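Local coordinates for protein SCO1 homolog 1, mitochondrial (Arabidopsis thaliana, PDB 6N5U) that binds copper(I) through its thioredoxin-like domain and is thought to act in copper homeostasis, mitochondrial redox signalling or copper insertion into cytochrome c oxidase, at residues K52-A56 with H152-T158; F144-Y148 with G160-E164; K31-F37 with D67-I73; Y113-M118 with D130-Y136. One frame throughout, in Å; residues are numbered along the deposited sequence.

Contact 1 of 4, residues K52-A56 with H152-T158; sequences KLAAA and HDVDSLT
Leu157 lays its isobutyl group over Ala56, with Leu157 CD2 3.7 Å from Ala56 CB and 4.3 Å from Leu53 CD1, where two helices of the thioredoxin fold pack on the same face of the central sheet. Helix 45-64, which carries copper ligand Cys46 near its start, here meets the first turn of the C-terminal helix 154-167. The axes of helical segments 52-56 and 154-158 approach to 9.1 Å and cross at -55°; the closest CA atoms, of Ala56 and Thr158, are 5.3 Å apart, a nearness that the small alanine permits. Val154 (chi1 t) fits beside the first helix, its CG2 3.4 Å from Lys52 O and 3.9 Å from Ala55 CB. Lys52 (chi1 t) runs alongside Leu157, with Lys52 CD 4.1 Å from Leu157 CD2, and reaches the extended residue His152, where Lys52 NZ donates a weak 3.0 Å hydrogen bond to His152 O; the charge of Lys52 is paired with Glu49 in a salt bridge. Asp153 occupies the N-cap position without a side-chain capping bond. Instead, Asp153 N donates to Ser156 OG (2.8 Å). Thr158 (chi1 m) turns its hydroxyl back along its own helix, Thr158 OG1 donating to Val154 O at 2.8 Å.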
# COMPACT_ATOMS: atom_id res chain seq x y z
N LYS A 52 7.28 -4.77 -7.92
CA LYS A 52 7.70 -3.47 -8.48
C LYS A 52 8.03 -2.51 -7.34
O LYS A 52 9.12 -1.96 -7.32
CB LYS A 52 6.56 -2.86 -9.33
CG LYS A 52 6.96 -1.63 -10.15
CD LYS A 52 5.83 -0.59 -10.34
CE LYS A 52 4.60 -1.11 -11.04
NZ LYS A 52 3.59 -0.02 -11.20
N LEU A 53 7.11 -2.36 -6.36
CA LEU A 53 7.29 -1.51 -5.19
C LEU A 53 8.49 -1.89 -4.33
O LEU A 53 9.26 -1.01 -3.96
CB LEU A 53 5.99 -1.45 -4.37
CG LEU A 53 5.99 -0.54 -3.14
CD1 LEU A 53 6.40 0.90 -3.50
CD2 LEU A 53 4.63 -0.60 -2.42
N ALA A 54 8.68 -3.19 -4.02
CA ALA A 54 9.78 -3.66 -3.20
C ALA A 54 11.11 -3.36 -3.88
O ALA A 54 12.01 -2.82 -3.22
CB ALA A 54 9.63 -5.14 -2.97
N ALA A 55 11.21 -3.62 -5.20
CA ALA A 55 12.44 -3.35 -5.95
C ALA A 55 12.66 -1.86 -6.08
O ALA A 55 13.82 -1.43 -6.09
CB ALA A 55 12.38 -4.01 -7.32
N ALA A 56 11.56 -1.06 -6.14
CA ALA A 56 11.61 0.41 -6.21
C ALA A 56 12.15 0.97 -4.88
O ALA A 56 13.07 1.80 -4.92
CB ALA A 56 10.25 0.99 -6.53
N HIS A 152 3.57 2.50 -14.64
CA HIS A 152 4.93 2.69 -14.16
C HIS A 152 5.69 1.36 -14.07
O HIS A 152 5.09 0.34 -13.75
CB HIS A 152 4.94 3.37 -12.79
CG HIS A 152 4.72 4.85 -12.86
ND1 HIS A 152 5.72 5.71 -13.28
CD2 HIS A 152 3.62 5.57 -12.57
CE1 HIS A 152 5.20 6.92 -13.23
NE2 HIS A 152 3.93 6.89 -12.82
N ASP A 153 6.99 1.38 -14.42
CA ASP A 153 7.96 0.31 -14.32
C ASP A 153 8.79 0.64 -13.07
O ASP A 153 8.68 1.76 -12.57
CB ASP A 153 8.91 0.39 -15.54
CG ASP A 153 8.57 -0.38 -16.78
OD1 ASP A 153 7.53 -1.11 -16.77
OD2 ASP A 153 9.33 -0.26 -17.77
N VAL A 154 9.67 -0.28 -12.60
CA VAL A 154 10.54 -0.00 -11.43
C VAL A 154 11.34 1.30 -11.62
O VAL A 154 11.43 2.11 -10.70
CB VAL A 154 11.44 -1.21 -11.08
CG1 VAL A 154 12.64 -0.79 -10.24
CG2 VAL A 154 10.64 -2.26 -10.34
N ASP A 155 11.83 1.53 -12.85
CA ASP A 155 12.62 2.71 -13.17
C ASP A 155 11.80 4.00 -13.11
O ASP A 155 12.26 4.97 -12.53
CB ASP A 155 13.34 2.55 -14.51
CG ASP A 155 14.45 1.52 -14.52
OD1 ASP A 155 14.84 1.06 -13.43
OD2 ASP A 155 14.95 1.21 -15.63
N SER A 156 10.58 4.01 -13.67
CA SER A 156 9.76 5.23 -13.65
C SER A 156 9.17 5.56 -12.27
O SER A 156 8.83 6.72 -12.02
CB SER A 156 8.68 5.19 -14.72
OG SER A 156 8.07 3.91 -14.83
N LEU A 157 9.08 4.56 -11.38
CA LEU A 157 8.61 4.74 -10.00
C LEU A 157 9.76 5.32 -9.18
O LEU A 157 9.59 6.37 -8.55
CB LEU A 157 8.09 3.41 -9.38
CG LEU A 157 7.46 3.48 -7.95
CD1 LEU A 157 6.40 4.57 -7.86
CD2 LEU A 157 6.86 2.15 -7.54
N THR A 158 10.95 4.67 -9.26
CA THR A 158 12.17 5.08 -8.57
C THR A 158 12.50 6.53 -8.92
O THR A 158 12.46 7.37 -8.03
CB THR A 158 13.30 4.10 -8.88
OG1 THR A 158 12.90 2.78 -8.47
CG2 THR A 158 14.61 4.48 -8.20

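Contact 2 of 4, residues F144-Y148 with G160-E164; sequences FVKFY and GVVKE
This is a strand-against-helix contact at one border of the thioredoxin-fold sheet: edge strand 144-148 is covered by the C-terminal helix 154-167 that follows it. The segment axes run nearly antiparallel, at 164°, and approach to 9.5 Å; the closest CA atoms, of Val145 and Glu164, are 7.5 Å apart. A classic beta bulge, in which Val145 (phi/psi -117/-61) and Lys146 (-145/148) both face Leu137 of the adjacent strand, lets two consecutive side chains point to the helix. Glu164 (chi1 m, chi2 m) receives both, with Glu164 OE1 3.5 Å from Val145 CG1 and Glu164 OE2 in a long salt bridge to Lys146 NZ at 3.9 Å. Farther along the strand, Tyr148 (chi1 m, chi2 near -86°) extends its ring to the helix, Tyr148 CE2 lying 3.8 Å from Val161 CG2. Gly160 allows this close approach, since a CB there would clash with the ring. The phenol tip touches the helix backbone, with Tyr148 OH 3.2 Å from Gly160 C.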
# COMPACT_ATOMS: atom_id res chain seq x y z
N PHE A 144 -0.07 13.92 1.20
CA PHE A 144 -0.00 13.40 -0.16
C PHE A 144 0.91 14.24 -1.05
O PHE A 144 0.81 15.47 -1.06
CB PHE A 144 -1.41 13.33 -0.78
CG PHE A 144 -1.41 12.90 -2.22
CD1 PHE A 144 -1.12 11.58 -2.57
CD2 PHE A 144 -1.67 13.81 -3.24
CE1 PHE A 144 -1.09 11.18 -3.91
CE2 PHE A 144 -1.66 13.41 -4.58
CZ PHE A 144 -1.38 12.10 -4.90
N VAL A 145 1.79 13.57 -1.81
CA VAL A 145 2.75 14.23 -2.71
C VAL A 145 2.48 13.84 -4.18
O VAL A 145 2.18 14.71 -4.99
CB VAL A 145 4.23 13.99 -2.25
CG1 VAL A 145 5.24 14.64 -3.19
CG2 VAL A 145 4.45 14.47 -0.83
N LYS A 146 2.57 12.53 -4.51
CA LYS A 146 2.34 12.07 -5.88
C LYS A 146 1.66 10.70 -5.98
O LYS A 146 1.85 9.83 -5.13
CB LYS A 146 3.66 12.07 -6.68
CG LYS A 146 3.48 12.21 -8.20
CD LYS A 146 3.83 13.59 -8.67
CE LYS A 146 3.52 13.74 -10.13
NZ LYS A 146 3.67 15.14 -10.55
N PHE A 147 0.86 10.53 -7.03
CA PHE A 147 0.16 9.31 -7.39
C PHE A 147 0.97 8.57 -8.48
O PHE A 147 1.59 9.20 -9.34
CB PHE A 147 -1.27 9.63 -7.86
CG PHE A 147 -1.92 8.48 -8.60
CD1 PHE A 147 -2.40 7.37 -7.91
CD2 PHE A 147 -1.96 8.46 -9.99
CE1 PHE A 147 -2.91 6.26 -8.60
CE2 PHE A 147 -2.48 7.35 -10.68
CZ PHE A 147 -2.97 6.26 -9.98
N TYR A 148 0.94 7.21 -8.45
CA TYR A 148 1.61 6.33 -9.42
C TYR A 148 0.69 5.16 -9.83
O TYR A 148 0.35 4.30 -9.00
CB TYR A 148 2.95 5.82 -8.87
CG TYR A 148 3.96 6.91 -8.59
CD1 TYR A 148 4.80 7.39 -9.59
CD2 TYR A 148 4.09 7.45 -7.31
CE1 TYR A 148 5.71 8.41 -9.34
CE2 TYR A 148 5.00 8.47 -7.05
CZ TYR A 148 5.81 8.95 -8.07
OH TYR A 148 6.70 9.96 -7.81
N GLY A 160 10.82 8.94 -10.34
CA GLY A 160 9.75 9.81 -9.88
C GLY A 160 9.80 10.07 -8.39
O GLY A 160 9.86 11.22 -7.98
N VAL A 161 9.79 9.01 -7.57
CA VAL A 161 9.83 9.14 -6.10
C VAL A 161 11.06 9.96 -5.69
O VAL A 161 10.91 10.90 -4.91
CB VAL A 161 9.68 7.78 -5.35
CG1 VAL A 161 9.95 7.93 -3.86
CG2 VAL A 161 8.30 7.17 -5.58
N VAL A 162 12.24 9.63 -6.28
CA VAL A 162 13.52 10.29 -6.01
C VAL A 162 13.43 11.79 -6.37
O VAL A 162 13.86 12.61 -5.56
CB VAL A 162 14.71 9.54 -6.67
CG1 VAL A 162 16.02 10.34 -6.63
CG2 VAL A 162 14.91 8.16 -6.01
N LYS A 163 12.80 12.15 -7.51
CA LYS A 163 12.61 13.54 -7.96
C LYS A 163 11.76 14.34 -6.97
O LYS A 163 12.13 15.46 -6.60
CB LYS A 163 11.97 13.59 -9.38
CG LYS A 163 11.81 15.02 -9.93
CD LYS A 163 11.33 15.02 -11.36
CE LYS A 163 11.52 16.38 -11.98
NZ LYS A 163 11.34 16.35 -13.46
N GLU A 164 10.65 13.75 -6.52
CA GLU A 164 9.74 14.34 -5.56
C GLU A 164 10.44 14.65 -4.23
O GLU A 164 10.40 15.79 -3.79
CB GLU A 164 8.49 13.46 -5.36
CG GLU A 164 7.53 13.42 -6.54
CD GLU A 164 7.02 14.76 -7.02
OE1 GLU A 164 6.83 15.67 -6.18
OE2 GLU A 164 6.82 14.91 -8.25

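Contact 3 of 4, residues K31-F37 with D67-I73; sequences KWTILYF and DVVPVFI
Two central parallel strands of the thioredoxin fold pair here, joined through helix 45-64 in a beta-alpha-beta crossover. Both backbones are extended; the segment axes are 4.5 Å apart at closest and -22° to one another. The register runs from Thr33 opposite Val69, their CA atoms 4.6 Å apart, to Phe37 opposite Ile73, their CA atoms 4.7 Å apart.

Five backbone hydrogen bonds form the ladder: Val69 N to Trp32 O (2.8 Å), Ile34 N to Val69 O (2.9 Å), Val71 N to Ile34 O (2.8 Å), Tyr36 N to Val71 O (2.7 Å) and Ile73 N to Tyr36 O (2.8 Å). Pro70, which has no amide hydrogen, sits where its nitrogen is not required by this pairing; its CA instead makes a CA-H...O contact to Ile34 O at 3.5 Å.

Apolar packing occupies both faces. On that of Ile34, Pro70 and Tyr36, covered by helices 45-64 and 154-167, Ile34 CG1 meets Val68 CG1 at 3.6 Å, and Tyr36 (chi1 t) meets Phe72 edge to edge, Tyr36 CD2 to Phe72 CD1 being 4.3 Å. Tyr36 also reaches Cys46, a copper ligand. On the opposite face, Thr33 CG2 lies 3.6 Å from Val71 CG2 and Leu35 CD2 3.7 Å from Val71 CG1. A CH-pi contact closes this row: Phe37 (chi1 m) presents its ring face to Ile73 CB, 4.2 Å from the ring centroid.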
# COMPACT_ATOMS: atom_id res chain seq x y z
N LYS A 31 8.75 9.20 8.29
CA LYS A 31 9.42 8.63 7.11
C LYS A 31 8.56 8.78 5.85
O LYS A 31 7.32 8.78 5.97
CB LYS A 31 9.71 7.13 7.32
CG LYS A 31 10.86 6.82 8.28
CD LYS A 31 11.64 5.60 7.83
CE LYS A 31 12.69 5.20 8.84
NZ LYS A 31 13.51 4.06 8.35
N TRP A 32 9.20 8.86 4.65
CA TRP A 32 8.51 8.88 3.34
C TRP A 32 7.83 7.51 3.19
O TRP A 32 8.45 6.48 3.50
CB TRP A 32 9.49 9.09 2.18
CG TRP A 32 9.87 10.52 1.97
CD1 TRP A 32 10.91 11.17 2.55
CD2 TRP A 32 9.16 11.49 1.19
NE1 TRP A 32 10.93 12.48 2.14
CE2 TRP A 32 9.85 12.71 1.33
CE3 TRP A 32 8.03 11.44 0.37
CZ2 TRP A 32 9.45 13.87 0.68
CZ3 TRP A 32 7.62 12.60 -0.26
CH2 TRP A 32 8.33 13.79 -0.12
N THR A 33 6.56 7.53 2.78
CA THR A 33 5.72 6.33 2.69
C THR A 33 5.04 6.17 1.34
O THR A 33 4.60 7.17 0.75
CB THR A 33 4.72 6.40 3.86
OG1 THR A 33 5.43 6.43 5.09
CG2 THR A 33 3.73 5.25 3.87
N ILE A 34 4.93 4.92 0.86
CA ILE A 34 4.20 4.61 -0.38
C ILE A 34 3.08 3.65 -0.02
O ILE A 34 3.38 2.56 0.45
CB ILE A 34 5.07 4.09 -1.57
CG1 ILE A 34 6.18 5.10 -1.96
CG2 ILE A 34 4.18 3.78 -2.79
CD1 ILE A 34 7.29 4.57 -2.87
N LEU A 35 1.81 4.06 -0.21
CA LEU A 35 0.64 3.22 0.15
C LEU A 35 0.07 2.53 -1.09
O LEU A 35 -0.17 3.20 -2.08
CB LEU A 35 -0.48 4.03 0.83
CG LEU A 35 -0.16 5.03 1.93
CD1 LEU A 35 -1.30 6.01 2.08
CD2 LEU A 35 0.02 4.36 3.27
N TYR A 36 -0.11 1.20 -1.03
CA TYR A 36 -0.66 0.40 -2.12
C TYR A 36 -1.87 -0.32 -1.57
O TYR A 36 -1.78 -0.99 -0.53
CB TYR A 36 0.38 -0.60 -2.73
CG TYR A 36 -0.21 -1.53 -3.77
CD1 TYR A 36 -0.48 -1.09 -5.07
CD2 TYR A 36 -0.59 -2.83 -3.44
CE1 TYR A 36 -1.13 -1.91 -6.00
CE2 TYR A 36 -1.24 -3.66 -4.36
CZ TYR A 36 -1.50 -3.20 -5.65
OH TYR A 36 -2.12 -4.00 -6.57
N PHE A 37 -3.00 -0.18 -2.25
CA PHE A 37 -4.23 -0.84 -1.81
C PHE A 37 -4.36 -2.12 -2.63
O PHE A 37 -4.23 -2.08 -3.87
CB PHE A 37 -5.44 0.09 -2.00
CG PHE A 37 -5.53 1.26 -1.02
CD1 PHE A 37 -4.69 2.36 -1.15
CD2 PHE A 37 -6.47 1.26 0.01
CE1 PHE A 37 -4.74 3.42 -0.24
CE2 PHE A 37 -6.53 2.32 0.92
CZ PHE A 37 -5.65 3.39 0.79
N ASP A 67 15.18 6.15 2.99
CA ASP A 67 14.40 4.97 3.32
C ASP A 67 12.91 5.31 3.12
O ASP A 67 12.38 6.22 3.78
CB ASP A 67 14.66 4.50 4.77
CG ASP A 67 15.97 3.76 4.92
OD1 ASP A 67 16.08 2.63 4.40
OD2 ASP A 67 16.90 4.32 5.56
N VAL A 68 12.29 4.65 2.15
CA VAL A 68 10.87 4.85 1.86
C VAL A 68 10.15 3.60 2.35
O VAL A 68 10.62 2.49 2.10
CB VAL A 68 10.59 5.18 0.37
CG1 VAL A 68 9.11 5.43 0.15
CG2 VAL A 68 11.39 6.40 -0.07
N VAL A 69 9.06 3.78 3.12
CA VAL A 69 8.32 2.67 3.71
C VAL A 69 7.17 2.23 2.82
O VAL A 69 6.24 3.00 2.64
CB VAL A 69 7.87 2.90 5.18
CG1 VAL A 69 7.28 1.63 5.78
CG2 VAL A 69 9.01 3.43 6.05
N PRO A 70 7.20 0.98 2.31
CA PRO A 70 6.06 0.50 1.52
C PRO A 70 4.95 0.07 2.49
O PRO A 70 5.24 -0.49 3.56
CB PRO A 70 6.64 -0.67 0.72
CG PRO A 70 7.79 -1.19 1.55
CD PRO A 70 8.24 -0.07 2.46
N VAL A 71 3.69 0.41 2.14
CA VAL A 71 2.52 0.07 2.94
C VAL A 71 1.43 -0.63 2.10
O VAL A 71 0.86 -0.03 1.18
CB VAL A 71 1.98 1.29 3.73
CG1 VAL A 71 0.65 0.96 4.44
CG2 VAL A 71 3.01 1.82 4.72
N PHE A 72 1.11 -1.88 2.45
CA PHE A 72 0.02 -2.63 1.82
C PHE A 72 -1.27 -2.44 2.67
O PHE A 72 -1.26 -2.80 3.84
CB PHE A 72 0.38 -4.11 1.75
CG PHE A 72 -0.73 -5.06 1.40
CD1 PHE A 72 -1.08 -5.28 0.07
CD2 PHE A 72 -1.39 -5.78 2.39
CE1 PHE A 72 -2.10 -6.19 -0.25
CE2 PHE A 72 -2.41 -6.68 2.06
CZ PHE A 72 -2.76 -6.88 0.75
N ILE A 73 -2.35 -1.87 2.08
CA ILE A 73 -3.65 -1.73 2.78
C ILE A 73 -4.64 -2.66 2.10
O ILE A 73 -4.80 -2.59 0.88
CB ILE A 73 -4.12 -0.27 2.83
CG1 ILE A 73 -3.05 0.65 3.44
CG2 ILE A 73 -5.49 -0.17 3.56
CD1 ILE A 73 -3.42 2.18 3.49

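Contact 4 of 4, residues Y113-M118 with D130-Y136; sequences YRVYYM and DHSIVMY. With CU1 (copper (I) ion), chain D.
A pair of backbone hydrogen bonds, Met118 N to Asp130 O and Asp130 N to Met118 O, each 2.8 Å, locks segments 113-118 and 130-136 together in antiparallel directions. Tyr117 and His131 form the next, non-hydrogen-bonded pair, their CA atoms 4.3 Å apart. Beyond it, Ser132 N donates to Tyr116 O (3.1 Å), while Ser132 OG (chi1 m) accepts from Tyr116 N at 2.8 Å, so a side chain takes the place of a backbone acceptor as the backbones diverge beyond the strands. Tyr116 (chi1 t) folds its ring along the opposite segment and donates from Tyr116 OH to Asp130 OD2 at 3.0 Å. His131 (chi1 p) turns its imidazole away from the partner segment; His131 ND1 donates to Ser132 O at 3.0 Å, consistent with orienting the ring, and His131 NE2 lies 2.5 Å from the copper.

Towards the other end the backbones separate, the CA atoms of Tyr113 and Tyr136 being 8.7 Å apart, and side chains bridge the gap. Tyr136 (chi1 m) extends to place its CE2 3.9 Å from Tyr113 CB and 4.0 Å from Val115 CG2; the rings of Tyr113 and Tyr136 meet obliquely, centroids 5.6 Å apart. Arg114, at positive phi just after helix 103-112, belongs to a Schellman motif. The arrangement is the base of a beta hairpin, strands 117-121 and 127-131, which brings His131 to Cys42 and Cys46 in the Cys-Cys-His copper site of SCO proteins.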
# COMPACT_ATOMS: atom_id res chain seq x y z
N TYR A 113 -8.87 8.01 0.68
CA TYR A 113 -7.89 7.93 -0.40
C TYR A 113 -8.54 7.87 -1.79
O TYR A 113 -7.85 7.81 -2.78
CB TYR A 113 -6.89 6.76 -0.14
CG TYR A 113 -5.94 7.12 0.99
CD1 TYR A 113 -6.30 6.94 2.32
CD2 TYR A 113 -4.74 7.78 0.73
CE1 TYR A 113 -5.48 7.37 3.36
CE2 TYR A 113 -3.91 8.22 1.76
CZ TYR A 113 -4.28 8.00 3.08
OH TYR A 113 -3.48 8.44 4.11
N ARG A 114 -9.88 7.94 -1.86
CA ARG A 114 -10.61 7.91 -3.13
C ARG A 114 -10.34 6.60 -3.90
O ARG A 114 -10.05 6.61 -5.10
CB ARG A 114 -10.37 9.18 -3.99
CG ARG A 114 -10.35 10.54 -3.25
CD ARG A 114 -11.57 10.74 -2.39
NE ARG A 114 -11.69 12.10 -1.90
CZ ARG A 114 -12.42 12.43 -0.83
NH1 ARG A 114 -13.03 11.48 -0.13
NH2 ARG A 114 -12.52 13.69 -0.46
N VAL A 115 -10.41 5.49 -3.18
CA VAL A 115 -10.17 4.16 -3.73
C VAL A 115 -11.50 3.43 -3.97
O VAL A 115 -12.36 3.38 -3.09
CB VAL A 115 -9.19 3.34 -2.83
CG1 VAL A 115 -9.08 1.89 -3.28
CG2 VAL A 115 -7.81 3.99 -2.79
N TYR A 116 -11.65 2.87 -5.18
CA TYR A 116 -12.79 2.05 -5.54
C TYR A 116 -12.43 0.59 -5.19
O TYR A 116 -11.31 0.15 -5.45
CB TYR A 116 -13.07 2.17 -7.06
CG TYR A 116 -13.77 0.97 -7.67
CD1 TYR A 116 -15.11 0.73 -7.42
CD2 TYR A 116 -13.07 0.06 -8.47
CE1 TYR A 116 -15.75 -0.40 -7.93
CE2 TYR A 116 -13.71 -1.05 -9.02
CZ TYR A 116 -15.05 -1.28 -8.74
OH TYR A 116 -15.69 -2.37 -9.27
N TYR A 117 -13.37 -0.15 -4.61
CA TYR A 117 -13.21 -1.57 -4.30
C TYR A 117 -14.57 -2.25 -4.28
O TYR A 117 -15.53 -1.71 -3.71
CB TYR A 117 -12.34 -1.83 -3.05
CG TYR A 117 -13.01 -1.60 -1.71
CD1 TYR A 117 -13.07 -0.32 -1.16
CD2 TYR A 117 -13.50 -2.65 -0.96
CE1 TYR A 117 -13.69 -0.10 0.07
CE2 TYR A 117 -14.12 -2.44 0.27
CZ TYR A 117 -14.21 -1.16 0.78
OH TYR A 117 -14.84 -0.96 1.99
N MET A 118 -14.70 -3.36 -4.99
CA MET A 118 -15.97 -4.08 -5.10
C MET A 118 -15.76 -5.58 -5.28
O MET A 118 -15.02 -6.01 -6.16
CB MET A 118 -16.76 -3.53 -6.29
CG MET A 118 -18.17 -4.03 -6.38
SD MET A 118 -18.96 -3.36 -7.87
CE MET A 118 -19.40 -1.70 -7.27
N ASP A 130 -12.39 -6.32 -7.09
CA ASP A 130 -12.07 -5.44 -8.20
C ASP A 130 -11.74 -4.09 -7.54
O ASP A 130 -12.51 -3.61 -6.72
CB ASP A 130 -13.28 -5.33 -9.13
CG ASP A 130 -13.06 -4.56 -10.41
OD1 ASP A 130 -11.90 -4.37 -10.79
OD2 ASP A 130 -14.06 -4.16 -11.03
N HIS A 131 -10.57 -3.53 -7.84
CA HIS A 131 -10.15 -2.29 -7.18
C HIS A 131 -9.23 -1.43 -8.01
O HIS A 131 -8.76 -1.86 -9.07
CB HIS A 131 -9.48 -2.61 -5.82
CG HIS A 131 -8.21 -3.42 -5.96
ND1 HIS A 131 -6.98 -2.80 -6.04
CD2 HIS A 131 -8.05 -4.75 -6.08
CE1 HIS A 131 -6.11 -3.79 -6.15
NE2 HIS A 131 -6.71 -4.98 -6.17
N SER A 132 -8.98 -0.21 -7.51
CA SER A 132 -8.14 0.81 -8.13
C SER A 132 -6.68 0.37 -8.00
O SER A 132 -6.27 -0.03 -6.90
CB SER A 132 -8.33 2.15 -7.42
OG SER A 132 -9.68 2.46 -7.12
N ILE A 133 -5.93 0.36 -9.11
CA ILE A 133 -4.50 -0.03 -9.09
C ILE A 133 -3.76 1.27 -8.90
O ILE A 133 -3.59 2.06 -9.85
CB ILE A 133 -4.06 -0.88 -10.29
CG1 ILE A 133 -4.92 -2.15 -10.37
CG2 ILE A 133 -2.56 -1.23 -10.19
CD1 ILE A 133 -5.42 -2.50 -11.73
N VAL A 134 -3.43 1.55 -7.63
CA VAL A 134 -2.91 2.82 -7.17
C VAL A 134 -1.73 2.74 -6.17
O VAL A 134 -1.67 1.83 -5.36
CB VAL A 134 -4.15 3.55 -6.54
CG1 VAL A 134 -3.75 4.82 -5.85
CG2 VAL A 134 -5.22 3.86 -7.58
N MET A 135 -0.85 3.75 -6.19
CA MET A 135 0.24 3.95 -5.24
C MET A 135 0.25 5.43 -4.88
O MET A 135 0.09 6.30 -5.76
CB MET A 135 1.62 3.50 -5.76
CG MET A 135 1.74 2.01 -5.88
SD MET A 135 3.23 1.38 -6.63
CE MET A 135 3.12 2.17 -8.33
N TYR A 136 0.42 5.71 -3.59
CA TYR A 136 0.38 7.07 -3.07
C TYR A 136 1.64 7.40 -2.32
O TYR A 136 1.92 6.78 -1.30
CB TYR A 136 -0.82 7.24 -2.12
CG TYR A 136 -2.18 7.11 -2.75
CD1 TYR A 136 -2.68 8.10 -3.58
CD2 TYR A 136 -3.01 6.03 -2.45
CE1 TYR A 136 -3.96 8.02 -4.13
CE2 TYR A 136 -4.31 5.95 -2.98
CZ TYR A 136 -4.77 6.95 -3.81
OH TYR A 136 -5.99 6.85 -4.44
CU CU1 D . -5.23 -6.91 -6.88

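In the fold
Contact 3 forms the middle of the main sheet, and the other three are built onto it. Strand 135-138 of contact 4 pairs beside it, Leu35 N lying 2.9 Å from Tyr136 O, and edge strand 144-148 of contact 2 follows, with Tyr148 N 3.0 Å from Met135 O. Contacts 1 and 2 share helix 154-167 and touch through Leu157 CD1 and Tyr148 CG at 3.5 Å; Leu53 of contact 1 packs onto Ile34 of contact 3, Leu53 CD1 to Ile34 CG2 being 3.7 Å. The copper is bound directly in contact 4, while the side chain of Tyr36 in contact 3 comes within about 4 Å of the ion and that of Lys52 in contact 1 stays about 12 Å away.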